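Local coordinates for OxyA protein (Actinoplanes teichomyceticus, PDB 5HH3), which is a haem-containing cytochrome P450 monooxygenase that probably carries out a phenolic coupling (peptide cyclisation) step in glycopeptide antibiotic biosynthesis, at residues 58-63 with 337-342; 146-151 with 242-247; 154-159 with 234-239; 281-286 with 313-318. All blocks are in the same frame, centred on the assembly; numbering follows the deposited sequence.

Interaction 1. Residues 58-63 with 337-342; sequences TGYDEI and EHLAFG. With HEM (protoporphyrin IX containing Fe), chain G.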
# COMPACT_ATOMS: atom_id res chain seq x y z
N THR B 58 18.15 1.83 11.60
CA THR B 58 18.13 0.96 12.76
C THR B 58 19.04 1.44 13.91
O THR B 58 18.83 1.00 15.05
CB THR B 58 18.57 -0.49 12.39
OG1 THR B 58 19.87 -0.48 11.80
CG2 THR B 58 17.60 -1.14 11.41
N GLY B 59 20.04 2.27 13.61
CA GLY B 59 20.96 2.80 14.61
C GLY B 59 20.29 3.84 15.48
O GLY B 59 19.55 4.71 14.98
N TYR B 60 20.54 3.74 16.78
CA TYR B 60 19.91 4.62 17.80
C TYR B 60 20.13 6.11 17.52
O TYR B 60 19.17 6.90 17.46
CB TYR B 60 20.45 4.29 19.21
CG TYR B 60 19.58 4.74 20.34
CD1 TYR B 60 19.70 6.02 20.91
CD2 TYR B 60 18.64 3.88 20.88
CE1 TYR B 60 18.87 6.42 21.97
CE2 TYR B 60 17.82 4.27 21.93
CZ TYR B 60 17.94 5.53 22.47
OH TYR B 60 17.10 5.83 23.53
N ASP B 61 21.38 6.49 17.33
CA ASP B 61 21.71 7.89 17.11
C ASP B 61 21.29 8.37 15.73
O ASP B 61 20.91 9.52 15.59
CB ASP B 61 23.21 8.15 17.32
CG ASP B 61 23.64 7.94 18.76
OD1 ASP B 61 22.85 8.18 19.69
OD2 ASP B 61 24.78 7.55 18.94
N GLU B 62 21.35 7.48 14.75
CA GLU B 62 20.95 7.83 13.40
C GLU B 62 19.42 8.04 13.33
O GLU B 62 18.94 8.91 12.62
CB GLU B 62 21.40 6.75 12.40
CG GLU B 62 22.93 6.71 12.19
CD GLU B 62 23.71 6.04 13.31
OE1 GLU B 62 23.12 5.42 14.22
OE2 GLU B 62 24.94 6.14 13.28
N ILE B 63 18.67 7.24 14.09
CA ILE B 63 17.22 7.43 14.17
C ILE B 63 16.91 8.79 14.84
O ILE B 63 16.04 9.52 14.38
CB ILE B 63 16.52 6.29 14.92
CG1 ILE B 63 16.51 5.04 14.04
CG2 ILE B 63 15.10 6.68 15.32
CD1 ILE B 63 16.15 3.76 14.79
N GLU B 337 17.08 3.09 28.41
CA GLU B 337 16.92 4.02 27.29
C GLU B 337 16.07 3.42 26.20
O GLU B 337 16.30 2.28 25.78
CB GLU B 337 18.27 4.38 26.70
CG GLU B 337 19.17 5.10 27.67
CD GLU B 337 20.52 5.45 27.05
OE1 GLU B 337 20.54 6.08 25.97
OE2 GLU B 337 21.55 5.08 27.65
N HIS B 338 15.10 4.19 25.73
CA HIS B 338 14.32 3.80 24.56
C HIS B 338 13.79 5.00 23.80
O HIS B 338 13.79 6.14 24.30
CB HIS B 338 13.17 2.89 24.98
CG HIS B 338 12.18 3.56 25.87
ND1 HIS B 338 11.20 4.41 25.40
CD2 HIS B 338 12.02 3.53 27.21
CE1 HIS B 338 10.48 4.86 26.41
NE2 HIS B 338 10.96 4.34 27.52
N LEU B 339 13.34 4.72 22.57
CA LEU B 339 12.66 5.67 21.70
C LEU B 339 11.27 5.15 21.31
O LEU B 339 10.80 5.39 20.19
CB LEU B 339 13.49 5.86 20.43
CG LEU B 339 14.90 6.38 20.57
CD1 LEU B 339 15.63 6.24 19.25
CD2 LEU B 339 14.89 7.83 21.06
N ALA B 340 10.64 4.40 22.21
CA ALA B 340 9.31 3.80 21.98
C ALA B 340 8.20 4.78 21.59
O ALA B 340 7.24 4.39 20.92
CB ALA B 340 8.88 2.98 23.19
N PHE B 341 8.34 6.02 22.02
CA PHE B 341 7.41 7.09 21.71
C PHE B 341 7.94 8.07 20.64
O PHE B 341 7.42 9.18 20.49
CB PHE B 341 7.06 7.86 22.99
CG PHE B 341 6.36 7.02 24.02
CD1 PHE B 341 5.00 6.77 23.90
CD2 PHE B 341 7.05 6.51 25.13
CE1 PHE B 341 4.34 5.98 24.84
CE2 PHE B 341 6.40 5.74 26.07
CZ PHE B 341 5.04 5.46 25.92
N GLY B 342 8.94 7.64 19.88
CA GLY B 342 9.49 8.45 18.82
C GLY B 342 10.39 9.56 19.34
O GLY B 342 10.94 9.47 20.43
CHA HEM G . 2.75 9.75 17.82
CHB HEM G . -1.26 10.07 20.54
CHC HEM G . 0.00 5.97 22.83
CHD HEM G . 4.01 5.73 20.17
C1A HEM G . 1.54 10.16 18.35
C2A HEM G . 0.79 11.26 17.84
C3A HEM G . -0.33 11.36 18.61
C4A HEM G . -0.28 10.32 19.59
CMA HEM G . -1.45 12.36 18.45
CAA HEM G . 1.18 12.15 16.68
CBA HEM G . 2.03 13.30 17.21
CGA HEM G . 2.52 14.27 16.15
O1A HEM G . 2.62 13.94 14.94
O2A HEM G . 2.86 15.43 16.48
C1B HEM G . -1.28 8.96 21.41
C2B HEM G . -2.33 8.69 22.35
C3B HEM G . -1.99 7.53 23.01
C4B HEM G . -0.69 7.11 22.43
CMB HEM G . -3.58 9.52 22.58
CAB HEM G . -2.66 6.79 24.11
CBB HEM G . -3.73 7.18 24.81
C1C HEM G . 1.21 5.50 22.31
C2C HEM G . 1.89 4.34 22.73
C3C HEM G . 3.05 4.26 21.95
C4C HEM G . 3.05 5.41 21.08
CMC HEM G . 1.42 3.36 23.79
CAC HEM G . 4.14 3.25 21.96
CBC HEM G . 4.26 2.22 22.79
C1D HEM G . 3.94 6.83 19.32
C2D HEM G . 5.01 7.07 18.32
C3D HEM G . 4.66 8.19 17.66
C4D HEM G . 3.38 8.61 18.27
CMD HEM G . 6.25 6.26 18.02
CAD HEM G . 5.46 8.83 16.53
CBD HEM G . 5.18 8.24 15.14
CGD HEM G . 6.03 8.94 14.07
O1D HEM G . 5.94 8.66 12.86
O2D HEM G . 6.86 9.82 14.33
NA HEM G . 0.89 9.60 19.43
NB HEM G . -0.34 8.02 21.52
NC HEM G . 1.94 6.15 21.36
ND HEM G . 3.01 7.80 19.28
FE HEM G . 1.41 7.91 20.36
O HOH W 1 0.33 6.96 18.82
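Leu339 lays its CD1 methyl over the centre of one face of the Tyr60 ring, 4.0 Å from the centroid and 10° off the normal, a CH-pi contact. The leucine also presses on the phenol end of the ring, with CG 3.7 Å from Tyr60 CZ. CG of Tyr60 is anti to the backbone N (chi1 -160°), leading away from the first turn of the helix, and the ring reaches the loop. The same Leu339 CD1 touches Ile63 CG2 at 4.0 Å and is shared between the face of Tyr60 and the gamma methyl of Ile63. Glu337 CB lies 3.7 Å from Tyr60 OH. From Leu339 to Gly342 the loop makes a type I beta turn, and Gly342 N comes within 3.5 Å of the haem methyl CMD. Phe341 lies against the porphyrin and touches Cys348, the axial ligand of the iron. The start of helix 60-68 is set against the loop before helix 351-368, with helix 314-318 alongside, its Ala317 touching Tyr60.

Interaction 2. Residues 146-151 with 242-247; sequences FGWSVA and QVARFL. With HEM (protoporphyrin IX containing Fe), chain G; ACT (acetate ion), chain O.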
# COMPACT_ATOMS: atom_id res chain seq x y z
N PHE B 146 -8.69 -7.26 29.72
CA PHE B 146 -7.75 -6.39 30.40
C PHE B 146 -7.33 -5.27 29.45
O PHE B 146 -7.55 -4.09 29.73
CB PHE B 146 -6.57 -7.20 30.92
CG PHE B 146 -5.51 -6.40 31.63
CD1 PHE B 146 -5.77 -5.81 32.86
CD2 PHE B 146 -4.23 -6.28 31.10
CE1 PHE B 146 -4.81 -5.08 33.53
CE2 PHE B 146 -3.25 -5.55 31.77
CZ PHE B 146 -3.54 -4.95 32.99
N GLY B 147 -6.75 -5.62 28.30
CA GLY B 147 -6.27 -4.61 27.37
C GLY B 147 -7.34 -3.63 26.93
O GLY B 147 -7.24 -2.42 27.18
N TRP B 148 -8.39 -4.16 26.31
CA TRP B 148 -9.44 -3.30 25.75
C TRP B 148 -10.37 -2.68 26.78
O TRP B 148 -10.77 -1.52 26.64
CB TRP B 148 -10.21 -4.04 24.64
CG TRP B 148 -9.41 -3.96 23.40
CD1 TRP B 148 -8.59 -4.91 22.86
CD2 TRP B 148 -9.27 -2.80 22.59
NE1 TRP B 148 -7.98 -4.43 21.74
CE2 TRP B 148 -8.37 -3.13 21.55
CE3 TRP B 148 -9.82 -1.51 22.63
CZ2 TRP B 148 -8.04 -2.22 20.54
CZ3 TRP B 148 -9.48 -0.60 21.64
CH2 TRP B 148 -8.60 -0.97 20.59
N SER B 149 -10.69 -3.43 27.82
CA SER B 149 -11.53 -2.95 28.92
C SER B 149 -10.91 -1.71 29.54
O SER B 149 -11.57 -0.68 29.67
CB SER B 149 -11.70 -4.04 30.00
OG SER B 149 -12.39 -3.53 31.11
N VAL B 150 -9.63 -1.80 29.90
CA VAL B 150 -8.92 -0.66 30.47
C VAL B 150 -8.70 0.46 29.44
O VAL B 150 -8.98 1.61 29.74
CB VAL B 150 -7.57 -1.08 31.10
CG1 VAL B 150 -6.78 0.15 31.54
CG2 VAL B 150 -7.84 -2.00 32.29
N ALA B 151 -8.26 0.12 28.24
CA ALA B 151 -7.96 1.16 27.22
C ALA B 151 -9.18 2.01 26.82
O ALA B 151 -9.09 3.23 26.79
CB ALA B 151 -7.31 0.55 25.98
N GLN B 242 -3.31 1.46 20.80
CA GLN B 242 -1.94 1.44 21.31
C GLN B 242 -1.90 0.97 22.77
O GLN B 242 -1.09 0.11 23.12
CB GLN B 242 -1.29 2.83 21.23
CG GLN B 242 -0.96 3.33 19.83
CD GLN B 242 0.50 3.10 19.43
OE1 GLN B 242 1.16 2.10 19.81
NE2 GLN B 242 1.02 4.03 18.65
N VAL B 243 -2.80 1.51 23.58
CA VAL B 243 -2.83 1.19 25.00
C VAL B 243 -3.28 -0.26 25.22
O VAL B 243 -2.68 -0.96 26.01
CB VAL B 243 -3.72 2.16 25.78
CG1 VAL B 243 -3.97 1.68 27.21
CG2 VAL B 243 -3.10 3.56 25.77
N ALA B 244 -4.35 -0.69 24.55
CA ALA B 244 -4.83 -2.06 24.65
C ALA B 244 -3.78 -3.08 24.24
O ALA B 244 -3.57 -4.09 24.95
CB ALA B 244 -6.09 -2.25 23.84
N ARG B 245 -3.09 -2.84 23.11
CA ARG B 245 -2.07 -3.77 22.63
C ARG B 245 -0.90 -3.89 23.58
O ARG B 245 -0.39 -4.99 23.80
CB ARG B 245 -1.59 -3.41 21.21
CG ARG B 245 -2.63 -3.76 20.13
CD ARG B 245 -2.13 -3.54 18.71
NE ARG B 245 -1.62 -2.20 18.48
CZ ARG B 245 -0.35 -1.81 18.57
NH1 ARG B 245 0.66 -2.64 18.90
NH2 ARG B 245 -0.08 -0.53 18.35
N PHE B 246 -0.47 -2.76 24.14
CA PHE B 246 0.59 -2.76 25.15
C PHE B 246 0.22 -3.53 26.43
O PHE B 246 1.04 -4.27 26.96
CB PHE B 246 0.98 -1.33 25.51
CG PHE B 246 2.17 -1.25 26.39
CD1 PHE B 246 2.04 -1.34 27.78
CD2 PHE B 246 3.44 -1.12 25.85
CE1 PHE B 246 3.14 -1.28 28.60
CE2 PHE B 246 4.56 -1.09 26.66
CZ PHE B 246 4.41 -1.14 28.03
N LEU B 247 -0.98 -3.29 26.96
CA LEU B 247 -1.42 -3.97 28.18
C LEU B 247 -1.55 -5.49 27.97
O LEU B 247 -1.20 -6.26 28.85
CB LEU B 247 -2.75 -3.39 28.68
CG LEU B 247 -2.71 -1.97 29.26
CD1 LEU B 247 -4.13 -1.51 29.60
CD2 LEU B 247 -1.80 -1.89 30.47
CHA HEM G . 2.75 9.75 17.82
CHB HEM G . -1.26 10.07 20.54
CHC HEM G . 0.00 5.97 22.83
CHD HEM G . 4.01 5.73 20.17
C1A HEM G . 1.54 10.16 18.35
C2A HEM G . 0.79 11.26 17.84
C3A HEM G . -0.33 11.36 18.61
C4A HEM G . -0.28 10.32 19.59
CMA HEM G . -1.45 12.36 18.45
CAA HEM G . 1.18 12.15 16.68
CBA HEM G . 2.03 13.30 17.21
CGA HEM G . 2.52 14.27 16.15
O1A HEM G . 2.62 13.94 14.94
O2A HEM G . 2.86 15.43 16.48
C1B HEM G . -1.28 8.96 21.41
C2B HEM G . -2.33 8.69 22.35
C3B HEM G . -1.99 7.53 23.01
C4B HEM G . -0.69 7.11 22.43
CMB HEM G . -3.58 9.52 22.58
CAB HEM G . -2.66 6.79 24.11
CBB HEM G . -3.73 7.18 24.81
C1C HEM G . 1.21 5.50 22.31
C2C HEM G . 1.89 4.34 22.73
C3C HEM G . 3.05 4.26 21.95
C4C HEM G . 3.05 5.41 21.08
CMC HEM G . 1.42 3.36 23.79
CAC HEM G . 4.14 3.25 21.96
CBC HEM G . 4.26 2.22 22.79
C1D HEM G . 3.94 6.83 19.32
C2D HEM G . 5.01 7.07 18.32
C3D HEM G . 4.66 8.19 17.66
C4D HEM G . 3.38 8.61 18.27
CMD HEM G . 6.25 6.26 18.02
CAD HEM G . 5.46 8.83 16.53
CBD HEM G . 5.18 8.24 15.14
CGD HEM G . 6.03 8.94 14.07
O1D HEM G . 5.94 8.66 12.86
O2D HEM G . 6.86 9.82 14.33
NA HEM G . 0.89 9.60 19.43
NB HEM G . -0.34 8.02 21.52
NC HEM G . 1.94 6.15 21.36
ND HEM G . 3.01 7.80 19.28
FE HEM G . 1.41 7.91 20.36
C ACT O . -2.15 2.25 16.08
O ACT O . -3.30 2.55 15.69
OXT ACT O . -1.96 1.50 17.07
CH3 ACT O . -0.97 2.82 15.35
O HOH W 1 0.33 6.96 18.82
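Phe146 holds CG anti to its backbone N (chi1 179°), and its ring meets Leu247 with an edge: CE2 is 3.8 Å from Leu247 CB, and Leu247 O lies in the ring plane. Val150, with CG1 likewise anti to N (chi1 173°), brings that methyl to 3.7 Å from Leu247 CD1, the two side chains crossing at about a right angle. Between these contacts the backbones come close, the CA atoms of Gly147 and Ala244 being 4.0 Å apart. The bare CA of Gly147 faces Leu247 CB, and Gly147 O receives a CA-H...O contact from Ala244 CA at 3.5 Å. Ala244 CB sits over one face of the Trp148 indole, 3.4 Å from the centroid of its five-membered ring, while Ala151 CB packs 3.7 Å from the same methyl. From the other flank of helix 225-256, Gln242 NE2 donates to the water on the haem iron at 3.0 Å. Small residues, where the two helical segments cross at 144° between their directions, join helix 142-159 to the I-helix of the cytochrome P450 fold, which runs over the haem.

Interaction 3. Residues 154-159 with 234-239; sequences ATCDFL and FVMGAG. With HEM (protoporphyrin IX containing Fe), chain G.
Leu159 and Val235 lie alongside with opposed directions, Leu159 CD2 being 4.1 Å from Val235 CG1, whereas Phe158 crosses the valine at about a right angle and offers CD2 to that same methyl. CG1 of Val235, anti to the backbone N (chi1 171°), is the methyl that meets helix 142-159; its other methyl, CG2, turns to the haem and stands 3.8 Å from HEM CMB. The Leu159 side chain runs at a slant to that of Met236, and its CD1 presses on Met236 CG at 3.4 Å, tighter than usual for two carbons. Cys156 SG touches the same CG, at 3.9 Å. The helical segments run nearly antiparallel, at 164°, and helix 225-256 corresponds to the P450 I-helix, which here widens into a pi-type turn at 235-239 beside the porphyrin. Thr155 meets the carbonyl of Val235 with CG2, while its OG1 is hydrogen-bonded to Ala151 O. A water donates to both Thr155 OG1 and Met236 O, each at 3.0 Å, bridging the helices. Leu169 and Leu173 of helix 163-178 also touch Met236.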
# COMPACT_ATOMS: atom_id res chain seq x y z
N ALA B 154 -10.49 4.14 30.06
CA ALA B 154 -9.53 5.20 30.41
C ALA B 154 -9.49 6.31 29.36
O ALA B 154 -9.46 7.49 29.71
CB ALA B 154 -8.14 4.62 30.63
N THR B 155 -9.48 5.95 28.07
CA THR B 155 -9.46 6.97 27.01
C THR B 155 -10.77 7.74 26.93
O THR B 155 -10.74 8.96 26.82
CB THR B 155 -9.09 6.41 25.61
OG1 THR B 155 -10.02 5.39 25.20
CG2 THR B 155 -7.70 5.88 25.59
N CYS B 156 -11.92 7.06 26.99
CA CYS B 156 -13.21 7.74 27.02
C CYS B 156 -13.39 8.63 28.26
O CYS B 156 -13.90 9.74 28.13
CB CYS B 156 -14.39 6.76 26.90
SG CYS B 156 -14.53 6.02 25.26
N ASP B 157 -12.96 8.17 29.44
CA ASP B 157 -12.96 9.01 30.66
C ASP B 157 -12.09 10.26 30.47
O ASP B 157 -12.51 11.36 30.83
CB ASP B 157 -12.48 8.25 31.91
CG ASP B 157 -13.49 7.23 32.42
OD1 ASP B 157 -14.65 7.18 31.94
OD2 ASP B 157 -13.13 6.45 33.32
N PHE B 158 -10.91 10.10 29.86
CA PHE B 158 -10.03 11.23 29.59
C PHE B 158 -10.72 12.27 28.70
O PHE B 158 -10.61 13.47 28.94
CB PHE B 158 -8.71 10.73 28.99
CG PHE B 158 -7.80 11.82 28.50
CD1 PHE B 158 -7.03 12.56 29.39
CD2 PHE B 158 -7.69 12.08 27.14
CE1 PHE B 158 -6.19 13.56 28.93
CE2 PHE B 158 -6.84 13.08 26.67
CZ PHE B 158 -6.08 13.81 27.57
N LEU B 159 -11.46 11.80 27.69
CA LEU B 159 -12.28 12.67 26.86
C LEU B 159 -13.53 13.23 27.54
O LEU B 159 -14.13 14.16 27.00
CB LEU B 159 -12.73 11.95 25.60
CG LEU B 159 -11.65 11.55 24.62
CD1 LEU B 159 -12.36 10.91 23.44
CD2 LEU B 159 -10.81 12.75 24.17
N PHE B 234 -8.85 10.23 17.33
CA PHE B 234 -7.53 9.67 17.51
C PHE B 234 -7.32 9.07 18.92
O PHE B 234 -6.80 7.95 19.05
CB PHE B 234 -6.42 10.68 17.22
CG PHE B 234 -5.14 10.03 16.89
CD1 PHE B 234 -4.89 9.61 15.59
CD2 PHE B 234 -4.21 9.74 17.89
CE1 PHE B 234 -3.70 8.96 15.27
CE2 PHE B 234 -3.03 9.11 17.58
CZ PHE B 234 -2.77 8.72 16.27
N VAL B 235 -7.72 9.80 19.95
CA VAL B 235 -7.57 9.30 21.30
C VAL B 235 -8.39 8.00 21.53
O VAL B 235 -7.85 7.01 22.05
CB VAL B 235 -7.92 10.39 22.33
CG1 VAL B 235 -7.98 9.83 23.74
CG2 VAL B 235 -6.86 11.50 22.27
N MET B 236 -9.66 8.03 21.14
CA MET B 236 -10.55 6.86 21.24
C MET B 236 -10.24 5.68 20.31
O MET B 236 -10.57 4.56 20.66
CB MET B 236 -12.00 7.26 20.98
CG MET B 236 -12.70 7.72 22.22
SD MET B 236 -14.32 8.38 21.80
CE MET B 236 -15.11 6.84 21.34
N GLY B 237 -9.67 5.95 19.14
CA GLY B 237 -9.40 4.91 18.14
C GLY B 237 -7.99 4.38 18.30
O GLY B 237 -7.77 3.35 18.96
N ALA B 238 -7.06 5.12 17.72
CA ALA B 238 -5.64 4.76 17.65
C ALA B 238 -4.95 4.75 19.00
O ALA B 238 -4.19 3.83 19.31
CB ALA B 238 -4.91 5.70 16.70
N GLY B 239 -5.19 5.79 19.79
CA GLY B 239 -4.67 5.88 21.15
C GLY B 239 -5.08 4.66 21.97
O GLY B 239 -4.23 3.95 22.50
CHA HEM G . 2.75 9.75 17.82
CHB HEM G . -1.26 10.07 20.54
CHC HEM G . 0.00 5.97 22.83
CHD HEM G . 4.01 5.73 20.17
C1A HEM G . 1.54 10.16 18.35
C2A HEM G . 0.79 11.26 17.84
C3A HEM G . -0.33 11.36 18.61
C4A HEM G . -0.28 10.32 19.59
CMA HEM G . -1.45 12.36 18.45
CAA HEM G . 1.18 12.15 16.68
CBA HEM G . 2.03 13.30 17.21
CGA HEM G . 2.52 14.27 16.15
O1A HEM G . 2.62 13.94 14.94
O2A HEM G . 2.86 15.43 16.48
C1B HEM G . -1.28 8.96 21.41
C2B HEM G . -2.33 8.69 22.35
C3B HEM G . -1.99 7.53 23.01
C4B HEM G . -0.69 7.11 22.43
CMB HEM G . -3.58 9.52 22.58
CAB HEM G . -2.66 6.79 24.11
CBB HEM G . -3.73 7.18 24.81
C1C HEM G . 1.21 5.50 22.31
C2C HEM G . 1.89 4.34 22.73
C3C HEM G . 3.05 4.26 21.95
C4C HEM G . 3.05 5.41 21.08
CMC HEM G . 1.42 3.36 23.79
CAC HEM G . 4.14 3.25 21.96
CBC HEM G . 4.26 2.22 22.79
C1D HEM G . 3.94 6.83 19.32
C2D HEM G . 5.01 7.07 18.32
C3D HEM G . 4.66 8.19 17.66
C4D HEM G . 3.38 8.61 18.27
CMD HEM G . 6.25 6.26 18.02
CAD HEM G . 5.46 8.83 16.53
CBD HEM G . 5.18 8.24 15.14
CGD HEM G . 6.03 8.94 14.07
O1D HEM G . 5.94 8.66 12.86
O2D HEM G . 6.86 9.82 14.33
NA HEM G . 0.89 9.60 19.43
NB HEM G . -0.34 8.02 21.52
NC HEM G . 1.94 6.15 21.36
ND HEM G . 3.01 7.80 19.28
FE HEM G . 1.41 7.91 20.36
O HOH W 2 -11.99 4.28 23.26
O HOH W 1 0.33 6.96 18.82

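Interaction 4. Residues 281-286 with 313-318; sequences YLTTDE and SLLAAN. With HEM (protoporphyrin IX containing Fe), chain G.
Ser313 opens helix 314-318 as its N-cap, its C 3.7 Å from Glu286 O, while its OG accepts from Ala316 N at 3.0 Å and is also hydrogen-bonded to His20. Leu314 CD1 touches both Asp285 O, at 3.6 Å, and the haem methyl CMD, at 3.5 Å. Leu315 N donates to Glu286 O at 3.1 Å, nearly straight at 167°, with the donor tilted 27° from the carbonyl plane. The Leu315 side chain runs parallel to that of Glu286, and its CD2 meets Glu286 CG at 3.9 Å; the Glu286 carboxylate forms a salt bridge with Arg22. Asn318 has CG anti to its carbonyl carbon (chi1 -67°), and ND2 donates to Thr283 OG1 at 2.9 Å, the hydroxyl lying in the amide plane. Asn318 OD1 accepts from Leu339 N, while Thr283 OG1 also bonds Arg280 O; each side chain has a second polar partner. Following strand 309-312, the short helix lies against the loop leaving helix 274-282, with helices 29-37 and 60-68 touching it as well.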
# COMPACT_ATOMS: atom_id res chain seq x y z
N TYR B 281 11.65 -3.09 26.26
CA TYR B 281 11.67 -4.50 25.87
C TYR B 281 10.51 -4.83 24.94
O TYR B 281 10.72 -5.48 23.93
CB TYR B 281 11.63 -5.40 27.10
CG TYR B 281 11.80 -6.88 26.80
CD1 TYR B 281 13.04 -7.38 26.42
CD2 TYR B 281 10.73 -7.75 26.87
CE1 TYR B 281 13.20 -8.74 26.14
CE2 TYR B 281 10.87 -9.09 26.60
CZ TYR B 281 12.12 -9.58 26.24
OH TYR B 281 12.26 -10.90 25.99
N LEU B 282 9.31 -4.37 25.26
CA LEU B 282 8.13 -4.71 24.46
C LEU B 282 8.04 -3.98 23.11
O LEU B 282 7.64 -4.59 22.12
CB LEU B 282 6.83 -4.48 25.24
CG LEU B 282 6.58 -5.39 26.44
CD1 LEU B 282 5.22 -5.08 27.06
CD2 LEU B 282 6.67 -6.85 26.05
N THR B 283 8.36 -2.68 23.12
CA THR B 283 8.30 -1.81 21.92
C THR B 283 7.13 -2.16 21.00
O THR B 283 7.32 -2.69 19.89
CB THR B 283 9.65 -1.83 21.13
OG1 THR B 283 10.70 -1.45 22.03
CG2 THR B 283 9.62 -0.86 19.95
N THR B 284 5.91 -1.87 21.47
CA THR B 284 4.70 -2.34 20.80
C THR B 284 4.30 -1.50 19.57
O THR B 284 3.41 -1.90 18.84
CB THR B 284 3.51 -2.44 21.79
OG1 THR B 284 3.35 -1.21 22.50
CG2 THR B 284 3.75 -3.57 22.79
N ASP B 285 4.96 -0.37 19.36
CA ASP B 285 4.90 0.36 18.08
C ASP B 285 6.31 0.31 17.47
O ASP B 285 7.19 1.09 17.84
CB ASP B 285 4.43 1.81 18.31
CG ASP B 285 3.86 2.48 17.04
OD1 ASP B 285 3.73 1.81 15.98
OD2 ASP B 285 3.50 3.68 17.11
N GLU B 286 6.53 -0.65 16.58
CA GLU B 286 7.88 -1.02 16.16
C GLU B 286 8.59 -0.04 15.22
O GLU B 286 9.83 -0.08 15.12
CB GLU B 286 7.89 -2.40 15.53
CG GLU B 286 7.61 -3.55 16.49
CD GLU B 286 6.15 -4.01 16.50
OE1 GLU B 286 5.28 -3.28 15.97
OE2 GLU B 286 5.87 -5.11 17.05
N SER B 313 13.32 2.14 12.62
CA SER B 313 13.01 0.98 13.43
C SER B 313 13.28 1.27 14.93
O SER B 313 14.41 1.13 15.45
CB SER B 313 13.81 -0.23 12.96
OG SER B 313 13.48 -1.39 13.70
N LEU B 314 12.20 1.62 15.61
CA LEU B 314 12.19 1.80 17.05
C LEU B 314 12.49 0.48 17.76
O LEU B 314 13.18 0.48 18.77
CB LEU B 314 10.86 2.38 17.52
CG LEU B 314 10.35 3.67 16.86
CD1 LEU B 314 9.05 4.15 17.51
CD2 LEU B 314 11.42 4.75 16.95
N LEU B 315 11.98 -0.62 17.22
CA LEU B 315 12.33 -1.96 17.73
C LEU B 315 13.86 -2.17 17.68
O LEU B 315 14.47 -2.51 18.72
CB LEU B 315 11.59 -3.04 16.94
CG LEU B 315 11.81 -4.50 17.36
CD1 LEU B 315 11.38 -4.72 18.78
CD2 LEU B 315 11.05 -5.44 16.46
N ALA B 316 14.47 -1.89 16.52
CA ALA B 316 15.92 -2.02 16.38
C ALA B 316 16.68 -1.16 17.38
O ALA B 316 17.62 -1.64 18.00
CB ALA B 316 16.38 -1.74 14.95
N ALA B 317 16.25 0.09 17.57
CA ALA B 317 16.93 0.99 18.50
C ALA B 317 16.83 0.50 19.94
O ALA B 317 17.81 0.53 20.68
CB ALA B 317 16.32 2.38 18.42
N ASN B 318 15.63 0.09 20.33
CA ASN B 318 15.32 -0.30 21.71
C ASN B 318 15.93 -1.65 22.09
O ASN B 318 16.26 -1.87 23.27
CB ASN B 318 13.82 -0.31 21.92
CG ASN B 318 13.21 1.07 21.83
OD1 ASN B 318 13.92 2.07 21.76
ND2 ASN B 318 11.89 1.14 21.86
CHA HEM G . 2.75 9.75 17.82
CHB HEM G . -1.26 10.07 20.54
CHC HEM G . 0.00 5.97 22.83
CHD HEM G . 4.01 5.73 20.17
C1A HEM G . 1.54 10.16 18.35
C2A HEM G . 0.79 11.26 17.84
C3A HEM G . -0.33 11.36 18.61
C4A HEM G . -0.28 10.32 19.59
CMA HEM G . -1.45 12.36 18.45
CAA HEM G . 1.18 12.15 16.68
CBA HEM G . 2.03 13.30 17.21
CGA HEM G . 2.52 14.27 16.15
O1A HEM G . 2.62 13.94 14.94
O2A HEM G . 2.86 15.43 16.48
C1B HEM G . -1.28 8.96 21.41
C2B HEM G . -2.33 8.69 22.35
C3B HEM G . -1.99 7.53 23.01
C4B HEM G . -0.69 7.11 22.43
CMB HEM G . -3.58 9.52 22.58
CAB HEM G . -2.66 6.79 24.11
CBB HEM G . -3.73 7.18 24.81
C1C HEM G . 1.21 5.50 22.31
C2C HEM G . 1.89 4.34 22.73
C3C HEM G . 3.05 4.26 21.95
C4C HEM G . 3.05 5.41 21.08
CMC HEM G . 1.42 3.36 23.79
CAC HEM G . 4.14 3.25 21.96
CBC HEM G . 4.26 2.22 22.79
C1D HEM G . 3.94 6.83 19.32
C2D HEM G . 5.01 7.07 18.32
C3D HEM G . 4.66 8.19 17.66
C4D HEM G . 3.38 8.61 18.27
CMD HEM G . 6.25 6.26 18.02
CAD HEM G . 5.46 8.83 16.53
CBD HEM G . 5.18 8.24 15.14
CGD HEM G . 6.03 8.94 14.07
O1D HEM G . 5.94 8.66 12.86
O2D HEM G . 6.86 9.82 14.33
NA HEM G . 0.89 9.60 19.43
NB HEM G . -0.34 8.02 21.52
NC HEM G . 1.94 6.15 21.36
ND HEM G . 3.01 7.80 19.28
FE HEM G . 1.41 7.91 20.36
O HOH W 1 0.33 6.96 18.82

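The four contacts surround one haem, and each touches it. Interactions 1 and 4 are neighbours, with centres 8 Å apart, and are joined where Asn318 OD1 meets Leu339 N at 2.8 Å. Interactions 2 and 3 are successive places on one pair of helices, 142-159 and 225-256, with centres 11 Å apart. The two groups meet through interactions 2 and 4, by two probable hydrogen bonds: Arg245 NH1 reaches Thr284 O at 2.8 Å, and Gln242 NE2 reaches Asp285 OD2 at 2.9 Å. Since that amide also holds the iron-bound water, Asp285 is placed to act as a second-shell partner of this water. Interactions 1 and 3 lie on opposite sides of the chain's centre, about 26 Å apart between centres.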